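Alpha/beta hydrolase (Legionella pneumophila subsp. pneumophila str. Philadelphia 1, PDB 4EZI) is of unconfirmed function but adopts the alpha/beta hydrolase fold and is a putative hydrolase, possibly with triacylglycerol lipase activity. Local coordinates at residues R87-N98 with M115-L126; K45-P53 with T136-A147. All coordinates share one frame; numbering follows the deposited sequence. Where two conformers were deposited one is given.

Interaction 1: residues R87-N98 with M115-L126; sequences RNDVPSRNNEKN and MPDYLGLGDNEL
Asp117 and Ser92 meet through a two-point grip on one carboxylate. OD1 of Asp117 takes the backbone N-H of Ser92 (N to OD1 2.9 Å) and OD2 takes its hydroxyl (OG to OD2 2.5 Å), each through the syn lone pair, so the two bonds together fix the rotation of the carboxylate. A chi1 of 65° puts OG between the backbone N and the carbonyl carbon of Ser92, on the same carboxylate as the N-H. OD2 is also bonded to Ser61 OG. Val90 crosses the Asp117 side chain at about a right angle, its CG2 lying 3.4 Å from Asp117 CG, while its other methyl, CG1, faces Leu121.

Arg93 and Arg87 read the 120-126 loop differently. Arg93 lays the centre of its guanidinium face over Gly122 CA and presents the NH1/NH2 end to one oxygen, OD1 of Asp123 (NH1 to OD1 2.9 Å); the carboxylate is turned 58° from the guanidinium plane, and its OD2 is taken by a salt bridge to Lys45. From the side, NE and NH2 both hold Asn88 OD1, which steadies the group. Arg87 instead binds main-chain carbonyls: NH1 donates to Gly122 O and, at 2.8 Å, to Asn124 O, whereas NH2 donates to Leu126 O. The first two are presented by the type II' turn Leu121-Asn124, which follows the type II turn Tyr118-Leu121. Gly122 N donates in turn to the backbone O of Arg87.

At the far end Pro91 CB presses on selenomethionine Met115 CB at 3.5 Å, tighter than usual van der Waals contact, and Met115 CE reaches Asn98 OD1. The contact ties the loop between strand 74-80 and helix 99-108 to the end of strand 112-116 and the turns that follow it, with helix 99-108 packing on Met115 and strand 57-67 bonded to Met115 and Asp117.

Interaction 2: residues K45-P53 with T136-A147; sequences KINYKTQSP and TLASSSIDMLFA
Tyr48 lies across the helix with the face of its ring on the main chain of Met144, and this marks the close-packed half of the contact. Met144 CA stands 3.8 Å from the ring centroid and 13° off the normal, a CH-pi contact over the face. The selenium of this selenomethionine adds a Met-aromatic contact from an oblique direction, SE being 3.5 Å from Tyr48 CE1. The Tyr48 hydroxyl arrives with OH 2.7 Å from Ser140 O, a weak hydrogen bond. At the base of the side chain, Tyr48 CB touches Ala147 CB at 3.5 Å. Ile46 completes the apolar patch: its CD1 reaches both Met144 CE (3.6 Å) and Ala147 CB.

Strand 41-51 belongs to the mixed sheet of the alpha/beta hydrolase fold, and helix 134-154 packs on a face of that sheet. The local axes approach to 7.8 Å and run nearly antiparallel, at 157°.

Toward Gln51 the character changes from apolar to polar and watery. Thr50 crosses Asp143 obliquely and gives its hydroxyl to the anti lone pair of OD2 (OG1 to OD2 2.6 Å); OG1 is swung away from the backbone N (chi1 -165°), which aims it at the helix. One water donates to both Thr50 OG1 and Gln51 O and also bonds Ser139 OG, a hydroxyl that has Glu135 O as another partner. A second water donates to Asp143 OD2 and weakly accepts from Gln51 N. Around the exposed Gln51, these waters bridge strand and helix where direct contact is sparse; beyond them the methyl CG2 of Thr136 lies 3.7 Å from Pro53 N.

Overall arrangement
Interactions 1 and 2 have centres 13 Å apart and touch directly. Asp123 of the 115-126 segment uses OD2 for a salt bridge to Lys45 NZ (2.8 Å) and a probable hydrogen bond to Asn47 ND2 (3.0 Å), while its OD1 serves interaction 1. Ser92 CB packs on Lys45 CD, and Leu119 CD1 on Gln51 O at 3.6 Å. Both contacts reach the same mixed sheet, and strand 112-116 leads along the chain into helix 134-154. A probable Ser169-His351-Asp318 triad fits the fold; helix 170-185, which follows its nucleophile elbow, touches Leu137, on the same helix as interaction 2 but outside its contact, and its Ser174 bonds Tyr118 OH of the 115-126 segment.

Interaction 1: residues R87-N98 with M115-L126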
# COMPACT_ATOMS: atom_id res chain seq x y z
N ARG A 87 -13.23 -7.38 -0.63
CA ARG A 87 -12.64 -7.87 -1.88
C ARG A 87 -12.73 -6.83 -3.00
O ARG A 87 -11.80 -6.63 -3.78
CB ARG A 87 -13.32 -9.19 -2.33
CG ARG A 87 -12.97 -9.58 -3.74
CD ARG A 87 -13.47 -10.94 -4.10
NE ARG A 87 -12.79 -12.02 -3.42
CZ ARG A 87 -11.59 -12.48 -3.75
NH1 ARG A 87 -10.88 -11.96 -4.75
NH2 ARG A 87 -11.10 -13.49 -3.06
N ASN A 88 -13.90 -6.21 -3.12
CA ASN A 88 -14.19 -5.36 -4.25
C ASN A 88 -13.85 -3.88 -4.03
O ASN A 88 -13.97 -3.09 -4.96
CB ASN A 88 -15.64 -5.53 -4.70
CG ASN A 88 -15.86 -6.87 -5.34
OD1 ASN A 88 -15.43 -7.11 -6.46
ND2 ASN A 88 -16.51 -7.79 -4.62
N ASP A 89 -13.37 -3.53 -2.84
CA ASP A 89 -13.01 -2.13 -2.59
C ASP A 89 -11.54 -1.90 -2.92
O ASP A 89 -10.72 -1.62 -2.03
CB ASP A 89 -13.30 -1.77 -1.14
CG ASP A 89 -13.08 -0.29 -0.85
OD1 ASP A 89 -13.08 0.54 -1.76
OD2 ASP A 89 -12.88 0.02 0.35
N VAL A 90 -11.20 -2.06 -4.19
CA VAL A 90 -9.83 -2.04 -4.65
C VAL A 90 -9.77 -1.29 -5.98
O VAL A 90 -10.80 -1.16 -6.67
CB VAL A 90 -9.21 -3.46 -4.78
CG1 VAL A 90 -9.02 -4.07 -3.37
CG2 VAL A 90 -10.04 -4.37 -5.70
N PRO A 91 -8.58 -0.84 -6.39
CA PRO A 91 -8.49 0.07 -7.54
C PRO A 91 -9.08 -0.45 -8.86
O PRO A 91 -9.60 0.35 -9.63
CB PRO A 91 -6.98 0.35 -7.65
CG PRO A 91 -6.54 0.29 -6.22
CD PRO A 91 -7.30 -0.89 -5.65
N SER A 92 -9.02 -1.75 -9.13
CA SER A 92 -9.55 -2.23 -10.40
C SER A 92 -11.05 -2.00 -10.55
O SER A 92 -11.56 -2.06 -11.67
CB SER A 92 -9.28 -3.72 -10.58
OG SER A 92 -9.95 -4.51 -9.62
N ARG A 93 -11.76 -1.73 -9.45
CA ARG A 93 -13.18 -1.38 -9.52
C ARG A 93 -13.42 0.11 -9.70
O ARG A 93 -14.54 0.52 -10.02
CB ARG A 93 -13.95 -1.88 -8.28
CG ARG A 93 -14.24 -3.37 -8.27
CD ARG A 93 -13.03 -4.24 -8.09
NE ARG A 93 -13.45 -5.65 -8.01
CZ ARG A 93 -13.01 -6.64 -8.76
NH1 ARG A 93 -12.02 -6.49 -9.61
NH2 ARG A 93 -13.53 -7.85 -8.58
N ASN A 94 -12.40 0.92 -9.46
CA ASN A 94 -12.50 2.37 -9.53
C ASN A 94 -13.82 2.94 -9.00
O ASN A 94 -14.55 3.63 -9.72
CB ASN A 94 -12.20 2.93 -10.93
CG ASN A 94 -11.99 4.44 -10.88
OD1 ASN A 94 -11.29 4.93 -9.98
ND2 ASN A 94 -12.54 5.17 -11.83
N ASN A 95 -14.06 2.72 -7.71
CA ASN A 95 -15.18 3.35 -7.07
C ASN A 95 -14.80 4.79 -6.68
O ASN A 95 -13.67 5.25 -6.88
CB ASN A 95 -15.69 2.53 -5.88
CG ASN A 95 -14.69 2.39 -4.77
OD1 ASN A 95 -13.86 3.27 -4.54
ND2 ASN A 95 -14.78 1.29 -4.05
N GLU A 96 -15.78 5.55 -6.18
CA GLU A 96 -15.55 6.97 -5.93
C GLU A 96 -14.42 7.20 -4.92
O GLU A 96 -13.77 8.25 -4.96
CB GLU A 96 -16.82 7.68 -5.45
CG GLU A 96 -17.94 7.88 -6.45
CD GLU A 96 -19.16 8.62 -5.83
OE1 GLU A 96 -19.09 9.03 -4.65
OE2 GLU A 96 -20.18 8.80 -6.53
N LYS A 97 -14.21 6.26 -4.00
CA LYS A 97 -13.10 6.37 -3.04
C LYS A 97 -11.73 6.26 -3.72
O LYS A 97 -10.73 6.74 -3.20
CB LYS A 97 -13.26 5.33 -1.93
CG LYS A 97 -14.50 5.58 -1.09
CD LYS A 97 -14.61 4.55 0.06
CE LYS A 97 -14.28 3.12 -0.38
NZ LYS A 97 -15.44 2.29 -0.84
N ASN A 98 -11.66 5.65 -4.90
CA ASN A 98 -10.42 5.56 -5.66
C ASN A 98 -10.13 6.81 -6.48
O ASN A 98 -9.02 7.00 -6.97
CB ASN A 98 -10.50 4.40 -6.65
CG ASN A 98 -9.16 3.97 -7.17
OD1 ASN A 98 -8.29 3.59 -6.39
ND2 ASN A 98 -8.98 4.01 -8.50
N MSE A 115 -2.01 0.68 -10.26
CA MSE A 115 -2.53 0.43 -8.93
C MSE A 115 -2.87 -1.04 -8.76
O MSE A 115 -3.92 -1.50 -9.23
CB MSE A 115 -3.78 1.29 -8.67
CG MSE A 115 -3.54 2.76 -8.93
SE MSE A 115 -5.09 3.84 -8.52
CE MSE A 115 -5.01 3.73 -6.62
N PRO A 116 -2.01 -1.81 -8.08
CA PRO A 116 -2.34 -3.22 -7.85
C PRO A 116 -3.51 -3.37 -6.87
O PRO A 116 -3.62 -2.59 -5.93
CB PRO A 116 -1.08 -3.80 -7.24
CG PRO A 116 -0.40 -2.61 -6.59
CD PRO A 116 -0.69 -1.46 -7.51
N ASP A 117 -4.31 -4.42 -7.03
CA ASP A 117 -5.33 -4.73 -6.04
C ASP A 117 -4.78 -5.45 -4.82
O ASP A 117 -5.35 -5.34 -3.73
CB ASP A 117 -6.45 -5.60 -6.64
CG ASP A 117 -7.31 -4.89 -7.65
OD1 ASP A 117 -7.33 -3.64 -7.70
OD2 ASP A 117 -8.02 -5.60 -8.39
N TYR A 118 -3.71 -6.21 -5.03
CA TYR A 118 -3.08 -7.17 -4.09
C TYR A 118 -3.75 -8.55 -4.18
O TYR A 118 -4.89 -8.71 -4.61
CB TYR A 118 -3.10 -6.76 -2.62
CG TYR A 118 -2.47 -5.45 -2.26
CD1 TYR A 118 -1.39 -4.93 -2.92
CD2 TYR A 118 -2.93 -4.77 -1.15
CE1 TYR A 118 -0.81 -3.73 -2.52
CE2 TYR A 118 -2.34 -3.60 -0.73
CZ TYR A 118 -1.28 -3.06 -1.42
OH TYR A 118 -0.67 -1.89 -0.98
N LEU A 119 -3.01 -9.56 -3.76
CA LEU A 119 -3.54 -10.92 -3.68
C LEU A 119 -4.71 -11.00 -2.71
O LEU A 119 -4.78 -10.29 -1.71
CB LEU A 119 -2.44 -11.88 -3.23
CG LEU A 119 -1.23 -11.99 -4.15
CD1 LEU A 119 -0.29 -13.08 -3.61
CD2 LEU A 119 -1.61 -12.25 -5.60
N GLY A 120 -5.64 -11.90 -3.03
CA GLY A 120 -6.81 -12.12 -2.21
C GLY A 120 -7.91 -11.08 -2.37
O GLY A 120 -8.94 -11.17 -1.70
N LEU A 121 -7.69 -10.11 -3.25
CA LEU A 121 -8.64 -9.02 -3.46
C LEU A 121 -8.89 -8.90 -4.97
O LEU A 121 -8.21 -9.51 -5.79
CB LEU A 121 -8.13 -7.71 -2.89
CG LEU A 121 -7.80 -7.75 -1.40
CD1 LEU A 121 -7.06 -6.47 -1.00
CD2 LEU A 121 -9.03 -7.95 -0.51
N GLY A 122 -9.87 -8.09 -5.34
CA GLY A 122 -10.21 -7.93 -6.76
C GLY A 122 -10.61 -9.25 -7.38
O GLY A 122 -11.41 -10.00 -6.81
N ASP A 123 -10.02 -9.54 -8.53
CA ASP A 123 -10.34 -10.76 -9.27
C ASP A 123 -9.52 -11.96 -8.82
O ASP A 123 -9.72 -13.07 -9.31
CB ASP A 123 -10.05 -10.56 -10.77
CG ASP A 123 -10.88 -9.48 -11.45
OD1 ASP A 123 -11.91 -9.03 -10.93
OD2 ASP A 123 -10.49 -9.12 -12.61
N ASN A 124 -8.55 -11.78 -7.92
CA ASN A 124 -7.64 -12.87 -7.57
C ASN A 124 -8.37 -13.99 -6.84
O ASN A 124 -9.17 -13.75 -5.96
CB ASN A 124 -6.51 -12.34 -6.70
CG ASN A 124 -5.52 -13.41 -6.33
OD1 ASN A 124 -5.34 -13.71 -5.16
ND2 ASN A 124 -4.83 -13.97 -7.33
N GLU A 125 -8.05 -15.23 -7.20
CA GLU A 125 -8.81 -16.36 -6.70
C GLU A 125 -8.43 -16.79 -5.28
O GLU A 125 -9.19 -17.54 -4.66
CB GLU A 125 -8.69 -17.55 -7.65
CG GLU A 125 -7.35 -18.21 -7.61
CD GLU A 125 -7.29 -19.51 -8.39
OE1 GLU A 125 -8.33 -20.20 -8.53
OE2 GLU A 125 -6.18 -19.86 -8.84
N LEU A 126 -7.29 -16.35 -4.75
CA LEU A 126 -6.99 -16.65 -3.36
C LEU A 126 -8.08 -16.04 -2.50
O LEU A 126 -8.55 -14.93 -2.76
CB LEU A 126 -5.61 -16.14 -2.94
CG LEU A 126 -4.41 -16.70 -3.70
CD1 LEU A 126 -3.11 -15.98 -3.37
CD2 LEU A 126 -4.25 -18.18 -3.48

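Interaction 2: residues K45-P53 with T136-A147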
# COMPACT_ATOMS: atom_id res chain seq x y z
N LYS A 45 -8.72 -2.32 -16.55
CA LYS A 45 -8.48 -3.33 -15.52
C LYS A 45 -7.68 -4.45 -16.15
O LYS A 45 -8.06 -4.95 -17.23
CB LYS A 45 -9.81 -3.86 -14.95
CG LYS A 45 -9.66 -5.09 -14.06
CD LYS A 45 -10.94 -5.38 -13.25
CE LYS A 45 -12.01 -5.98 -14.06
NZ LYS A 45 -11.57 -7.31 -14.39
N ILE A 46 -6.59 -4.83 -15.50
CA ILE A 46 -5.74 -5.88 -16.03
C ILE A 46 -5.67 -7.06 -15.06
O ILE A 46 -5.85 -6.92 -13.86
CB ILE A 46 -4.32 -5.37 -16.39
CG1 ILE A 46 -3.43 -5.09 -15.16
CG2 ILE A 46 -4.37 -4.12 -17.28
CD1 ILE A 46 -1.97 -4.71 -15.56
N ASN A 47 -5.36 -8.21 -15.64
CA ASN A 47 -5.02 -9.41 -14.91
C ASN A 47 -3.62 -9.86 -15.31
O ASN A 47 -3.25 -9.76 -16.50
CB ASN A 47 -6.04 -10.51 -15.15
CG ASN A 47 -7.44 -10.04 -14.93
OD1 ASN A 47 -8.12 -9.58 -15.86
ND2 ASN A 47 -7.90 -10.13 -13.69
N TYR A 48 -2.85 -10.33 -14.34
CA TYR A 48 -1.45 -10.62 -14.57
C TYR A 48 -0.98 -11.78 -13.71
O TYR A 48 -1.54 -12.08 -12.64
CB TYR A 48 -0.60 -9.36 -14.33
CG TYR A 48 -0.57 -8.91 -12.89
CD1 TYR A 48 -1.60 -8.14 -12.34
CD2 TYR A 48 0.48 -9.30 -12.04
CE1 TYR A 48 -1.57 -7.74 -11.03
CE2 TYR A 48 0.51 -8.90 -10.71
CZ TYR A 48 -0.50 -8.10 -10.21
OH TYR A 48 -0.49 -7.69 -8.89
N LYS A 49 0.11 -12.40 -14.16
CA LYS A 49 0.73 -13.53 -13.47
C LYS A 49 1.64 -13.07 -12.34
O LYS A 49 2.48 -12.19 -12.52
CB LYS A 49 1.60 -14.34 -14.43
CG LYS A 49 0.84 -14.95 -15.56
CD LYS A 49 1.79 -15.73 -16.48
CE LYS A 49 1.02 -16.44 -17.55
NZ LYS A 49 1.95 -17.21 -18.43
N THR A 50 1.50 -13.74 -11.20
CA THR A 50 2.39 -13.47 -10.08
C THR A 50 2.43 -14.71 -9.18
O THR A 50 1.77 -15.70 -9.45
CB THR A 50 1.96 -12.17 -9.36
OG1 THR A 50 2.98 -11.70 -8.49
CG2 THR A 50 0.64 -12.34 -8.60
N GLN A 51 3.22 -14.68 -8.11
CA GLN A 51 3.35 -15.84 -7.22
C GLN A 51 2.53 -15.70 -5.94
O GLN A 51 2.46 -14.63 -5.32
CB GLN A 51 4.81 -16.05 -6.84
CG GLN A 51 5.70 -16.44 -8.01
CD GLN A 51 5.32 -17.78 -8.60
OE1 GLN A 51 4.83 -17.87 -9.73
NE2 GLN A 51 5.53 -18.83 -7.83
N SER A 52 1.94 -16.80 -5.51
CA SER A 52 1.17 -16.83 -4.27
C SER A 52 2.11 -16.94 -3.07
O SER A 52 3.30 -17.20 -3.23
CB SER A 52 0.25 -18.03 -4.27
OG SER A 52 1.00 -19.23 -4.20
N PRO A 53 1.59 -16.83 -1.83
CA PRO A 53 2.43 -17.05 -0.65
C PRO A 53 3.10 -18.42 -0.62
O PRO A 53 4.17 -18.54 -0.06
CB PRO A 53 1.45 -16.87 0.52
CG PRO A 53 0.43 -15.90 -0.00
CD PRO A 53 0.25 -16.33 -1.44
N THR A 136 4.97 -11.13 -0.74
CA THR A 136 3.97 -11.06 -1.78
C THR A 136 3.45 -9.64 -2.01
O THR A 136 3.04 -9.35 -3.13
CB THR A 136 2.81 -12.05 -1.60
OG1 THR A 136 2.23 -11.87 -0.31
CG2 THR A 136 3.26 -13.50 -1.81
N LEU A 137 3.45 -8.76 -1.02
CA LEU A 137 3.13 -7.37 -1.33
C LEU A 137 4.16 -6.83 -2.34
O LEU A 137 3.83 -6.16 -3.31
CB LEU A 137 3.08 -6.51 -0.08
CG LEU A 137 1.84 -6.68 0.80
CD1 LEU A 137 1.98 -5.93 2.11
CD2 LEU A 137 0.54 -6.29 0.07
N ALA A 138 5.43 -7.17 -2.13
CA ALA A 138 6.49 -6.71 -3.03
C ALA A 138 6.34 -7.34 -4.42
O ALA A 138 6.32 -6.65 -5.44
CB ALA A 138 7.87 -7.03 -2.42
N SER A 139 6.24 -8.67 -4.48
CA SER A 139 6.22 -9.32 -5.78
C SER A 139 4.95 -9.00 -6.56
O SER A 139 5.00 -8.77 -7.77
CB SER A 139 6.39 -10.85 -5.64
OG SER A 139 5.43 -11.42 -4.79
N SER A 140 3.79 -8.96 -5.89
CA SER A 140 2.56 -8.66 -6.57
C SER A 140 2.57 -7.23 -7.13
O SER A 140 2.01 -6.99 -8.21
CB SER A 140 1.32 -8.89 -5.69
OG SER A 140 1.26 -7.97 -4.62
N SER A 141 3.21 -6.30 -6.43
CA SER A 141 3.26 -4.93 -6.89
C SER A 141 4.26 -4.78 -8.07
O SER A 141 3.98 -4.08 -9.04
CB SER A 141 3.63 -4.02 -5.73
OG SER A 141 2.64 -4.02 -4.72
N ILE A 142 5.40 -5.45 -7.99
CA ILE A 142 6.36 -5.42 -9.10
C ILE A 142 5.77 -6.05 -10.36
O ILE A 142 5.89 -5.52 -11.47
CB ILE A 142 7.68 -6.09 -8.71
CG1 ILE A 142 8.38 -5.24 -7.65
CG2 ILE A 142 8.54 -6.31 -9.96
CD1 ILE A 142 9.61 -5.90 -7.02
N ASP A 143 5.14 -7.20 -10.19
CA ASP A 143 4.57 -7.89 -11.35
C ASP A 143 3.44 -7.08 -12.00
O ASP A 143 3.30 -7.09 -13.22
CB ASP A 143 4.12 -9.30 -10.97
CG ASP A 143 5.31 -10.22 -10.66
OD1 ASP A 143 6.43 -9.93 -11.14
OD2 ASP A 143 5.08 -11.26 -9.98
N MSE A 144 2.66 -6.38 -11.18
CA MSE A 144 1.65 -5.44 -11.70
C MSE A 144 2.31 -4.36 -12.57
O MSE A 144 1.84 -4.05 -13.65
CB MSE A 144 0.89 -4.81 -10.54
CG MSE A 144 -0.07 -3.70 -10.96
SE MSE A 144 -1.67 -4.37 -11.78
CE MSE A 144 -2.22 -2.69 -12.54
N LEU A 145 3.40 -3.80 -12.09
CA LEU A 145 4.12 -2.77 -12.82
C LEU A 145 4.58 -3.29 -14.17
O LEU A 145 4.40 -2.64 -15.21
CB LEU A 145 5.28 -2.24 -11.98
CG LEU A 145 6.22 -1.26 -12.69
CD1 LEU A 145 5.50 0.01 -13.13
CD2 LEU A 145 7.43 -0.97 -11.77
N PHE A 146 5.20 -4.47 -14.17
CA PHE A 146 5.67 -5.04 -15.43
C PHE A 146 4.52 -5.30 -16.39
O PHE A 146 4.62 -5.04 -17.60
CB PHE A 146 6.45 -6.33 -15.20
CG PHE A 146 7.75 -6.14 -14.46
CD1 PHE A 146 8.44 -4.95 -14.51
CD2 PHE A 146 8.29 -7.17 -13.73
CE1 PHE A 146 9.64 -4.79 -13.82
CE2 PHE A 146 9.48 -7.03 -13.06
CZ PHE A 146 10.15 -5.85 -13.10
N ALA A 147 3.42 -5.83 -15.87
CA ALA A 147 2.23 -6.07 -16.71
C ALA A 147 1.67 -4.78 -17.29
O ALA A 147 1.24 -4.76 -18.45
CB ALA A 147 1.16 -6.83 -15.90
O HOH W 1 3.05 -11.99 -5.79
O HOH W 2 5.95 -13.24 -8.51